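Local coordinates for protein LbaCas13a H328A (C2c2) (Lachnospiraceae bacterium NK4A179, PDB 5WLH) that binds a CRISPR guide RNA and, as an RNA-targeting Cas13a nuclease, cleaves RNA, with adenine as its cutting preference, at residues A503-F508 with N919-F924; K596-S601 with W906-R911; E1117-L1122 with E1250-Y1255. All coordinates share one frame; numbering follows the deposited sequence.

Interaction 1 of 3, residues A503-F508 with N919-F924; sequences AVYVAF and NHMLGF. With nucleotides of chain B.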
loop_
_atom_site.group_PDB
_atom_site.type_symbol
_atom_site.label_atom_id
_atom_site.label_comp_id
_atom_site.label_asym_id
_atom_site.label_seq_id
_atom_site.Cartn_x
_atom_site.Cartn_y
_atom_site.Cartn_z
ATOM N N ALA A 503 -6.512 0.033 -12.510
ATOM C CA ALA A 503 -7.906 0.440 -12.395
ATOM C C ALA A 503 -8.009 1.896 -11.977
ATOM O O ALA A 503 -8.920 2.614 -12.406
ATOM C CB ALA A 503 -8.632 -0.456 -11.392
ATOM N N VAL A 504 -7.085 2.343 -11.127
ATOM C CA VAL A 504 -7.078 3.727 -10.676
ATOM C C VAL A 504 -6.835 4.653 -11.857
ATOM O O VAL A 504 -7.529 5.660 -12.030
ATOM C CB VAL A 504 -6.002 3.908 -9.585
ATOM C CG1 VAL A 504 -5.712 5.402 -9.332
ATOM C CG2 VAL A 504 -6.421 3.177 -8.305
ATOM N N TYR A 505 -5.874 4.294 -12.714
ATOM C CA TYR A 505 -5.527 5.149 -13.846
ATOM C C TYR A 505 -6.617 5.148 -14.904
ATOM O O TYR A 505 -6.842 6.190 -15.532
ATOM C CB TYR A 505 -4.184 4.724 -14.443
ATOM C CG TYR A 505 -3.098 4.934 -13.433
ATOM C CD1 TYR A 505 -2.943 6.170 -12.810
ATOM C CD2 TYR A 505 -2.284 3.889 -13.038
ATOM C CE1 TYR A 505 -1.964 6.370 -11.848
ATOM C CE2 TYR A 505 -1.318 4.075 -12.076
ATOM C CZ TYR A 505 -1.162 5.306 -11.486
ATOM O OH TYR A 505 -0.189 5.485 -10.524
ATOM N N VAL A 506 -7.307 4.013 -15.099
ATOM C CA VAL A 506 -8.493 4.010 -15.963
ATOM C C VAL A 506 -9.485 5.071 -15.498
ATOM O O VAL A 506 -9.979 5.877 -16.297
ATOM C CB VAL A 506 -9.142 2.615 -16.007
ATOM C CG1 VAL A 506 -10.496 2.650 -16.780
ATOM C CG2 VAL A 506 -8.211 1.630 -16.656
ATOM N N ALA A 507 -9.756 5.114 -14.188
ATOM C CA ALA A 507 -10.670 6.118 -13.649
ATOM C C ALA A 507 -10.168 7.535 -13.919
ATOM O O ALA A 507 -10.953 8.406 -14.307
ATOM C CB ALA A 507 -10.868 5.906 -12.143
ATOM N N PHE A 508 -8.864 7.792 -13.711
ATOM C CA PHE A 508 -8.344 9.136 -13.930
ATOM C C PHE A 508 -8.357 9.502 -15.406
ATOM O O PHE A 508 -8.588 10.664 -15.759
ATOM C CB PHE A 508 -6.923 9.279 -13.374
ATOM C CG PHE A 508 -6.888 9.618 -11.903
ATOM C CD1 PHE A 508 -7.239 10.890 -11.463
ATOM C CD2 PHE A 508 -6.525 8.665 -10.963
ATOM C CE1 PHE A 508 -7.220 11.209 -10.105
ATOM C CE2 PHE A 508 -6.505 8.973 -9.593
ATOM C CZ PHE A 508 -6.849 10.237 -9.167
ATOM N N ASN A 919 3.965 8.656 -15.016
ATOM C CA ASN A 919 5.228 8.193 -14.450
ATOM C C ASN A 919 4.986 7.148 -13.374
ATOM O O ASN A 919 5.689 6.129 -13.309
ATOM C CB ASN A 919 6.011 9.385 -13.874
ATOM C CG ASN A 919 7.311 8.957 -13.194
ATOM O OD1 ASN A 919 8.261 8.596 -13.867
ATOM N ND2 ASN A 919 7.350 9.004 -11.852
ATOM N N HIS A 920 4.015 7.400 -12.500
ATOM C CA HIS A 920 3.657 6.414 -11.480
ATOM C C HIS A 920 3.178 5.107 -12.111
ATOM O O HIS A 920 3.551 4.016 -11.661
ATOM C CB HIS A 920 2.555 6.964 -10.572
ATOM C CG HIS A 920 3.010 7.984 -9.577
ATOM N ND1 HIS A 920 4.222 7.909 -8.925
ATOM C CD2 HIS A 920 2.386 9.082 -9.083
ATOM C CE1 HIS A 920 4.340 8.930 -8.096
ATOM N NE2 HIS A 920 3.238 9.655 -8.169
ATOM N N MET A 921 2.321 5.199 -13.130
ATOM C CA MET A 921 1.867 4.002 -13.828
ATOM C C MET A 921 3.041 3.225 -14.400
ATOM O O MET A 921 3.113 2.006 -14.258
ATOM C CB MET A 921 0.885 4.375 -14.944
ATOM C CG MET A 921 0.254 3.184 -15.640
ATOM S SD MET A 921 -0.874 3.828 -16.906
ATOM C CE MET A 921 -1.994 2.450 -17.127
ATOM N N LEU A 922 3.996 3.924 -15.013
ATOM C CA LEU A 922 5.183 3.250 -15.518
ATOM C C LEU A 922 5.948 2.574 -14.387
ATOM O O LEU A 922 6.427 1.442 -14.543
ATOM C CB LEU A 922 6.069 4.258 -16.246
ATOM C CG LEU A 922 7.233 3.706 -17.048
ATOM C CD1 LEU A 922 6.769 2.560 -17.966
ATOM C CD2 LEU A 922 7.841 4.855 -17.851
ATOM N N GLY A 923 6.058 3.245 -13.243
ATOM C CA GLY A 923 6.742 2.656 -12.105
ATOM C C GLY A 923 6.054 1.395 -11.601
ATOM O O GLY A 923 6.712 0.439 -11.200
ATOM N N PHE A 924 4.715 1.375 -11.627
ATOM C CA PHE A 924 3.991 0.183 -11.203
ATOM C C PHE A 924 4.231 -0.973 -12.171
ATOM O O PHE A 924 4.322 -2.136 -11.763
ATOM C CB PHE A 924 2.496 0.491 -11.106
ATOM C CG PHE A 924 2.111 1.218 -9.836
ATOM C CD1 PHE A 924 2.538 0.748 -8.612
ATOM C CD2 PHE A 924 1.323 2.364 -9.881
ATOM C CE1 PHE A 924 2.189 1.430 -7.430
ATOM C CE2 PHE A 924 0.971 3.031 -8.710
ATOM C CZ PHE A 924 1.394 2.552 -7.500
ATOM P P U B 35 11.838 10.648 -15.465
ATOM O OP1 U B 35 11.398 9.237 -15.391
ATOM O OP2 U B 35 12.827 10.921 -16.536
ATOM O "O5'" U B 35 10.605 11.622 -15.643
ATOM C "C5'" U B 35 9.985 11.807 -16.897
ATOM C "C4'" U B 35 8.932 12.868 -16.774
ATOM O "O4'" U B 35 7.911 12.432 -15.847
ATOM C "C3'" U B 35 9.425 14.175 -16.185
ATOM O "O3'" U B 35 10.045 14.967 -17.172
ATOM C "C2'" U B 35 8.157 14.790 -15.611
ATOM O "O2'" U B 35 7.426 15.465 -16.619
ATOM C "C1'" U B 35 7.372 13.542 -15.169
ATOM N N1 U B 35 7.503 13.314 -13.714
ATOM C C2 U B 35 6.648 14.039 -12.915
ATOM O O2 U B 35 5.806 14.796 -13.360
ATOM N N3 U B 35 6.798 13.829 -11.576
ATOM C C4 U B 35 7.718 13.004 -10.965
ATOM O O4 U B 35 7.726 12.955 -9.735
ATOM C C5 U B 35 8.579 12.294 -11.855
ATOM C C6 U B 35 8.446 12.466 -13.176
#

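Interaction 2 of 3, residues K596-S601 with W906-R911; sequences KDVIYS and WYIVSR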
loop_
_atom_site.group_PDB
_atom_site.type_symbol
_atom_site.label_atom_id
_atom_site.label_comp_id
_atom_site.label_asym_id
_atom_site.label_seq_id
_atom_site.Cartn_x
_atom_site.Cartn_y
_atom_site.Cartn_z
ATOM N N LYS A 596 -13.599 7.174 -25.375
ATOM C CA LYS A 596 -14.334 6.687 -24.216
ATOM C C LYS A 596 -14.419 5.166 -24.217
ATOM O O LYS A 596 -14.257 4.531 -23.173
ATOM C CB LYS A 596 -15.739 7.297 -24.209
ATOM C CG LYS A 596 -16.633 6.839 -23.079
ATOM C CD LYS A 596 -18.079 7.280 -23.313
ATOM C CE LYS A 596 -18.764 6.463 -24.403
ATOM N NZ LYS A 596 -19.063 5.047 -24.011
ATOM N N ASP A 597 -14.679 4.567 -25.385
ATOM C CA ASP A 597 -14.765 3.113 -25.485
ATOM C C ASP A 597 -13.420 2.438 -25.234
ATOM O O ASP A 597 -13.378 1.340 -24.675
ATOM C CB ASP A 597 -15.264 2.701 -26.867
ATOM C CG ASP A 597 -16.731 2.976 -27.066
ATOM O OD1 ASP A 597 -17.430 3.256 -26.069
ATOM O OD2 ASP A 597 -17.181 2.918 -28.235
ATOM N N VAL A 598 -12.318 3.024 -25.713
ATOM C CA VAL A 598 -11.015 2.440 -25.407
ATOM C C VAL A 598 -10.817 2.378 -23.905
ATOM O O VAL A 598 -10.440 1.339 -23.352
ATOM C CB VAL A 598 -9.875 3.231 -26.068
ATOM C CG1 VAL A 598 -8.550 2.585 -25.675
ATOM C CG2 VAL A 598 -10.042 3.245 -27.577
ATOM N N ILE A 599 -11.071 3.498 -23.226
ATOM C CA ILE A 599 -10.822 3.563 -21.789
ATOM C C ILE A 599 -11.732 2.587 -21.068
ATOM O O ILE A 599 -11.289 1.825 -20.202
ATOM C CB ILE A 599 -11.012 4.998 -21.268
ATOM C CG1 ILE A 599 -9.968 5.926 -21.877
ATOM C CG2 ILE A 599 -10.937 5.063 -19.709
ATOM C CD1 ILE A 599 -10.291 7.401 -21.658
ATOM N N TYR A 600 -13.023 2.599 -21.428
ATOM C CA TYR A 600 -13.980 1.699 -20.802
ATOM C C TYR A 600 -13.550 0.246 -20.955
ATOM O O TYR A 600 -13.744 -0.558 -20.043
ATOM C CB TYR A 600 -15.376 1.900 -21.398
ATOM C CG TYR A 600 -16.356 0.911 -20.834
ATOM C CD1 TYR A 600 -16.850 1.065 -19.547
ATOM C CD2 TYR A 600 -16.742 -0.207 -21.568
ATOM C CE1 TYR A 600 -17.717 0.144 -19.006
ATOM C CE2 TYR A 600 -17.615 -1.127 -21.048
ATOM C CZ TYR A 600 -18.095 -0.953 -19.768
ATOM O OH TYR A 600 -18.944 -1.881 -19.258
ATOM N N SER A 601 -12.970 -0.111 -22.103
ATOM C CA SER A 601 -12.608 -1.500 -22.334
ATOM C C SER A 601 -11.535 -1.974 -21.371
ATOM O O SER A 601 -11.380 -3.181 -21.186
ATOM C CB SER A 601 -12.148 -1.717 -23.776
ATOM O OG SER A 601 -10.887 -1.144 -24.023
ATOM N N TRP A 906 -3.599 0.498 -23.392
ATOM C CA TRP A 906 -2.532 1.061 -22.563
ATOM C C TRP A 906 -2.155 2.446 -23.052
ATOM O O TRP A 906 -1.878 3.351 -22.257
ATOM C CB TRP A 906 -1.297 0.163 -22.583
ATOM C CG TRP A 906 -1.469 -1.070 -21.806
ATOM C CD1 TRP A 906 -1.767 -2.309 -22.295
ATOM C CD2 TRP A 906 -1.366 -1.209 -20.386
ATOM N NE1 TRP A 906 -1.852 -3.215 -21.264
ATOM C CE2 TRP A 906 -1.605 -2.566 -20.082
ATOM C CE3 TRP A 906 -1.093 -0.320 -19.343
ATOM C CZ2 TRP A 906 -1.590 -3.053 -18.778
ATOM C CZ3 TRP A 906 -1.066 -0.808 -18.048
ATOM C CH2 TRP A 906 -1.313 -2.161 -17.778
ATOM N N TYR A 907 -2.121 2.617 -24.369
ATOM C CA TYR A 907 -1.837 3.911 -24.960
ATOM C C TYR A 907 -2.829 4.966 -24.505
ATOM O O TYR A 907 -2.442 5.979 -23.911
ATOM C CB TYR A 907 -1.853 3.777 -26.479
ATOM C CG TYR A 907 -1.755 5.088 -27.208
ATOM C CD1 TYR A 907 -0.838 6.065 -26.820
ATOM C CD2 TYR A 907 -2.554 5.332 -28.323
ATOM C CE1 TYR A 907 -0.750 7.271 -27.511
ATOM C CE2 TYR A 907 -2.471 6.518 -29.017
ATOM C CZ TYR A 907 -1.560 7.483 -28.621
ATOM O OH TYR A 907 -1.478 8.668 -29.327
ATOM N N ILE A 908 -4.115 4.764 -24.804
ATOM C CA ILE A 908 -5.093 5.812 -24.522
ATOM C C ILE A 908 -5.217 6.054 -23.020
ATOM O O ILE A 908 -5.299 7.201 -22.577
ATOM C CB ILE A 908 -6.450 5.468 -25.160
ATOM C CG1 ILE A 908 -6.308 5.466 -26.689
ATOM C CG2 ILE A 908 -7.535 6.458 -24.718
ATOM C CD1 ILE A 908 -5.843 6.842 -27.254
ATOM N N VAL A 909 -5.238 4.992 -22.209
ATOM C CA VAL A 909 -5.387 5.204 -20.769
ATOM C C VAL A 909 -4.201 5.996 -20.223
ATOM O O VAL A 909 -4.385 7.005 -19.535
ATOM C CB VAL A 909 -5.583 3.868 -20.030
ATOM C CG1 VAL A 909 -5.451 4.067 -18.511
ATOM C CG2 VAL A 909 -6.961 3.327 -20.334
ATOM N N SER A 910 -2.973 5.577 -20.548
ATOM C CA SER A 910 -1.820 6.291 -19.994
ATOM C C SER A 910 -1.714 7.691 -20.579
ATOM O O SER A 910 -1.290 8.626 -19.888
ATOM C CB SER A 910 -0.525 5.519 -20.244
ATOM O OG SER A 910 -0.200 5.476 -21.623
ATOM N N ARG A 911 -2.139 7.854 -21.831
ATOM C CA ARG A 911 -1.975 9.135 -22.506
ATOM C C ARG A 911 -2.847 10.216 -21.885
ATOM O O ARG A 911 -2.510 11.399 -21.972
ATOM C CB ARG A 911 -2.294 8.977 -23.998
ATOM C CG ARG A 911 -1.906 10.180 -24.846
ATOM C CD ARG A 911 -0.413 10.408 -24.881
ATOM N NE ARG A 911 -0.101 11.528 -25.770
ATOM C CZ ARG A 911 -0.045 12.805 -25.389
ATOM N NH1 ARG A 911 -0.254 13.154 -24.122
ATOM N NH2 ARG A 911 0.230 13.739 -26.284
#

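Interaction 3 of 3, residues E1117-L1122 with E1250-Y1255; sequences ELQGQL and EHFRYY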
loop_
_atom_site.group_PDB
_atom_site.type_symbol
_atom_site.label_atom_id
_atom_site.label_comp_id
_atom_site.label_asym_id
_atom_site.label_seq_id
_atom_site.Cartn_x
_atom_site.Cartn_y
_atom_site.Cartn_z
ATOM N N GLU A 1117 -3.362 11.828 -5.226
ATOM C CA GLU A 1117 -2.939 10.667 -4.444
ATOM C C GLU A 1117 -3.995 10.271 -3.420
ATOM O O GLU A 1117 -4.213 9.076 -3.171
ATOM C CB GLU A 1117 -1.611 10.925 -3.743
ATOM C CG GLU A 1117 -0.450 11.038 -4.691
ATOM C CD GLU A 1117 0.802 11.546 -4.014
ATOM O OE1 GLU A 1117 0.851 11.554 -2.763
ATOM O OE2 GLU A 1117 1.745 11.929 -4.739
ATOM N N LEU A 1118 -4.644 11.253 -2.788
ATOM C CA LEU A 1118 -5.738 10.907 -1.885
ATOM C C LEU A 1118 -6.882 10.252 -2.636
ATOM O O LEU A 1118 -7.472 9.273 -2.156
ATOM C CB LEU A 1118 -6.245 12.152 -1.161
ATOM C CG LEU A 1118 -5.198 12.773 -0.240
ATOM C CD1 LEU A 1118 -5.699 14.131 0.221
ATOM C CD2 LEU A 1118 -4.920 11.859 0.944
ATOM N N GLN A 1119 -7.212 10.782 -3.818
ATOM C CA GLN A 1119 -8.326 10.237 -4.583
ATOM C C GLN A 1119 -7.942 8.888 -5.166
ATOM O O GLN A 1119 -8.751 7.959 -5.194
ATOM C CB GLN A 1119 -8.702 11.204 -5.708
ATOM C CG GLN A 1119 -9.700 10.657 -6.723
ATOM C CD GLN A 1119 -11.111 10.591 -6.193
ATOM O OE1 GLN A 1119 -11.345 10.672 -4.990
ATOM N NE2 GLN A 1119 -12.067 10.426 -7.096
ATOM N N GLY A 1120 -6.701 8.778 -5.623
ATOM C CA GLY A 1120 -6.233 7.513 -6.166
ATOM C C GLY A 1120 -6.239 6.406 -5.131
ATOM O O GLY A 1120 -6.571 5.267 -5.439
ATOM N N GLN A 1121 -5.889 6.724 -3.882
ATOM C CA GLN A 1121 -5.937 5.678 -2.869
ATOM C C GLN A 1121 -7.375 5.250 -2.604
ATOM O O GLN A 1121 -7.654 4.071 -2.380
ATOM C CB GLN A 1121 -5.268 6.168 -1.577
ATOM C CG GLN A 1121 -5.334 5.154 -0.423
ATOM C CD GLN A 1121 -4.611 3.857 -0.751
ATOM O OE1 GLN A 1121 -3.395 3.847 -0.976
ATOM N NE2 GLN A 1121 -5.361 2.750 -0.782
ATOM N N LEU A 1122 -8.303 6.206 -2.615
ATOM C CA LEU A 1122 -9.710 5.859 -2.468
ATOM C C LEU A 1122 -10.164 4.920 -3.579
ATOM O O LEU A 1122 -10.841 3.931 -3.320
ATOM C CB LEU A 1122 -10.562 7.121 -2.461
ATOM C CG LEU A 1122 -10.397 7.954 -1.178
ATOM C CD1 LEU A 1122 -11.054 9.307 -1.351
ATOM C CD2 LEU A 1122 -10.947 7.229 0.071
ATOM N N GLU A 1250 -15.615 7.208 -7.271
ATOM C CA GLU A 1250 -15.132 6.847 -8.599
ATOM C C GLU A 1250 -15.661 7.786 -9.673
ATOM O O GLU A 1250 -15.037 7.929 -10.733
ATOM C CB GLU A 1250 -15.489 5.407 -8.948
ATOM C CG GLU A 1250 -14.741 4.960 -10.206
ATOM C CD GLU A 1250 -14.604 3.467 -10.325
ATOM O OE1 GLU A 1250 -15.178 2.757 -9.480
ATOM O OE2 GLU A 1250 -13.908 3.010 -11.260
ATOM N N HIS A 1251 -16.806 8.408 -9.438
ATOM C CA HIS A 1251 -17.323 9.397 -10.365
ATOM C C HIS A 1251 -16.838 10.798 -10.060
ATOM O O HIS A 1251 -17.331 11.749 -10.678
ATOM C CB HIS A 1251 -18.850 9.383 -10.372
ATOM C CG HIS A 1251 -19.419 8.043 -10.693
ATOM N ND1 HIS A 1251 -20.676 7.652 -10.290
ATOM C CD2 HIS A 1251 -18.894 6.997 -11.374
ATOM C CE1 HIS A 1251 -20.905 6.422 -10.714
ATOM N NE2 HIS A 1251 -19.837 6.000 -11.371
ATOM N N PHE A 1252 -15.899 10.953 -9.120
ATOM C CA PHE A 1252 -15.259 12.234 -8.884
ATOM C C PHE A 1252 -16.283 13.302 -8.490
ATOM O O PHE A 1252 -16.116 14.474 -8.823
ATOM C CB PHE A 1252 -14.445 12.668 -10.118
ATOM C CG PHE A 1252 -13.174 11.849 -10.322
ATOM C CD1 PHE A 1252 -13.238 10.533 -10.789
ATOM C CD2 PHE A 1252 -11.936 12.378 -10.006
ATOM C CE1 PHE A 1252 -12.075 9.772 -10.957
ATOM C CE2 PHE A 1252 -10.758 11.621 -10.171
ATOM C CZ PHE A 1252 -10.830 10.324 -10.641
ATOM N N ARG A 1253 -17.347 12.890 -7.789
ATOM C CA ARG A 1253 -18.415 13.830 -7.445
ATOM C C ARG A 1253 -17.926 14.904 -6.483
ATOM O O ARG A 1253 -18.453 16.020 -6.484
ATOM C CB ARG A 1253 -19.604 13.088 -6.832
ATOM C CG ARG A 1253 -20.185 11.982 -7.700
ATOM C CD ARG A 1253 -20.735 12.544 -9.009
ATOM N NE ARG A 1253 -21.626 13.678 -8.781
ATOM C CZ ARG A 1253 -21.879 14.622 -9.683
ATOM N NH1 ARG A 1253 -21.306 14.573 -10.880
ATOM N NH2 ARG A 1253 -22.698 15.623 -9.386
ATOM N N TYR A 1254 -16.926 14.583 -5.652
ATOM C CA TYR A 1254 -16.374 15.586 -4.749
ATOM C C TYR A 1254 -16.017 16.861 -5.493
ATOM O O TYR A 1254 -16.236 17.973 -4.992
ATOM C CB TYR A 1254 -15.138 15.019 -4.058
ATOM C CG TYR A 1254 -14.275 16.053 -3.382
ATOM C CD1 TYR A 1254 -14.589 16.519 -2.117
ATOM C CD2 TYR A 1254 -13.120 16.523 -3.987
ATOM C CE1 TYR A 1254 -13.791 17.451 -1.479
ATOM C CE2 TYR A 1254 -12.299 17.451 -3.352
ATOM C CZ TYR A 1254 -12.646 17.909 -2.100
ATOM O OH TYR A 1254 -11.841 18.831 -1.470
ATOM N N TYR A 1255 -15.458 16.718 -6.691
ATOM C CA TYR A 1255 -14.941 17.852 -7.436
ATOM C C TYR A 1255 -16.039 18.686 -8.073
ATOM O O TYR A 1255 -15.754 19.794 -8.535
ATOM C CB TYR A 1255 -13.963 17.376 -8.507
ATOM C CG TYR A 1255 -12.709 16.781 -7.896
ATOM C CD1 TYR A 1255 -11.798 17.597 -7.231
ATOM C CD2 TYR A 1255 -12.447 15.413 -7.949
ATOM C CE1 TYR A 1255 -10.642 17.076 -6.661
ATOM C CE2 TYR A 1255 -11.272 14.878 -7.354
ATOM C CZ TYR A 1255 -10.386 15.727 -6.726
ATOM O OH TYR A 1255 -9.230 15.246 -6.129
#

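Interaction 1 of 3, residues A503-F508 with N919-F924
Tyr505 bridges two widely spaced, nearly antiparallel helices by setting its ring against Met921 and Phe924 and bringing its OH to His920 CB, an aromatic and apolar contact between helix 486-517 and helix 915-941. The local axes come no closer than 11.1 Å and run at 159° to each other, so a long side chain is needed to span the gap. Tyr505 does this almost alone from its side: its ring crosses to the neighbouring helix, and its hydroxyl ends between the side chains of His920 and Phe924.

Met921 covers one face of the phenol. Its CB stands 4.0 Å from the centroid of the Tyr505 ring and 27° off the normal, a CH-pi contact displaced toward the rim on the CE2 side. With CG anti to the backbone N (chi1 -174°) and the chain extended beyond it, Met921 slides past the tyrosine in the opposite direction. SD thereby lies obliquely to the Tyr505 ring, 4.8 Å from its centroid, and Met921 CE reaches back to Tyr505 CB.

Phe924 meets Tyr505 edge against edge: Phe924 CD2 lies 3.8 Å from Tyr505 CE2, near the tyrosine ring plane, while Tyr505 OH sits in the plane of the Phe924 ring, 3.3 Å from Phe924 CE2. The same Tyr505 OH packs closely on His920 CB, at 3.1 Å. Leu913 also packs against Tyr505 and Met921.

Asn919 turns away from Tyr505 to the guide, its ND2 3.5 Å from C5 of U35 of chain B. One turn of helix 915-941 thus serves both RNA and protein packing, and its inner side displays the Met-aromatic contact of a helix pair in what is probably the nuclease lobe, as in other Cas13a proteins.

Interaction 2 of 3, residues K596-S601 with W906-R911
Val598 and Ile599 meet Ile908 and Val909 where helix 588-602 crosses helix 901-911 at 99°, almost a right angle. The local axes approach to 8.8 Å, and the nearest backbones are those of Ile599 and Val909. With so steep a crossing, two adjacent branched residues meet two within 596-601 and 906-911.

Val598 points at the partner and makes the tightest touch. Its CG1, anti to the backbone N (chi1 179°), comes across the branch point of Ile908, 3.6 Å from CB of that isoleucine, and also rests on Ile908 CG1. The two side chains stand about perpendicular, so the CG1 methyl of Val598 sits against the base of the isoleucine and its ethyl arm.

Ile908 also serves Ile599. Its other branch, CG2, anti to the backbone N, packs 3.8 Å from Ile599 CG1, again with the side chains at about a right angle. Val909 closes the contact less tightly, its CG2 lying 4.1 Å from Ile599 CA, so that it leans on the backbone of helix 588-602 as much as on the side chain. Beyond these, Val506 and Leu513 of helix 486-517 pack on Ile599, and Leu595 on Ile908.

Several polar groups bond within their own helix. Ser601 OG hydrogen-bonds to Val598 O at 2.6 Å, and Ser910 OG to Trp906 O at 2.8 Å; Trp906 O takes Ser910 N as well, from the opposite face of its plane. Tyr907 and Arg911 both turn to Glu631.

Between these two segments the contact is therefore purely aliphatic, burying 195 Å²: here the helices are held by van der Waals fit, and no polar bond between the segments sets their angle.

Interaction 3 of 3, residues E1117-L1122 with E1250-Y1255
An amide nitrogen sits on the face of an aromatic ring: Gln1119 NE2 stands 3.4 Å above the plane of Phe1252, over its centre. The amide and ring planes are 66° apart, so the nitrogen meets the ring without the amide stacking flat on it. A bend at chi2 (75°) brings the carboxamide there, while Gln1119 CG lies above the same face near Phe1252 CE2, at 3.7 Å. Tyr1255 adds a looser contact, its OH 4.1 Å from Gln1119 CB.

The polar partner of Gln1119 NE2 is Ile1249 O, which also accepts from Phe1252 N, so the glutamine fastens helix 1106-1145 to the end of helix 1239-1250. An alanine in place of Phe1252 would probably open a gap beneath the amide, leaving it held mainly by Ile1249 O, and would deprive Phe508 of its edge-to-face partner.

Phe1252 has positive phi (60°) and is the C-prime residue of a Schellman motif that ends helix 1239-1250, with Arg1246 in its last turns and His1251 the first residue beyond; their spacing matches the R-X4-H signature of HEPN ribonucleases, and this turn is consistent with the second HEPN domain of Cas13a.

Helix 486-517 ties the set together. Interactions 1 and 2 have centres 12 Å apart and touch directly: Met921 CE packs 3.5 Å from Trp906 CZ3. On its other flank interaction 1 joins interaction 3 (centres 14 Å apart) through Val504, whose CG2 lies 3.6 Å from Gly1120 O. Interactions 2 and 3 do not touch, their nearest atoms being about 9 Å apart. The guide RNA contacts interaction 1 at Asn919, while the nearest atoms of interactions 3 and 2 lie about 5 and 11 Å from it. Arg603, packed on Val506, and Arg1246 begin R-X4-H sequences, consistent with a paired HEPN nuclease site.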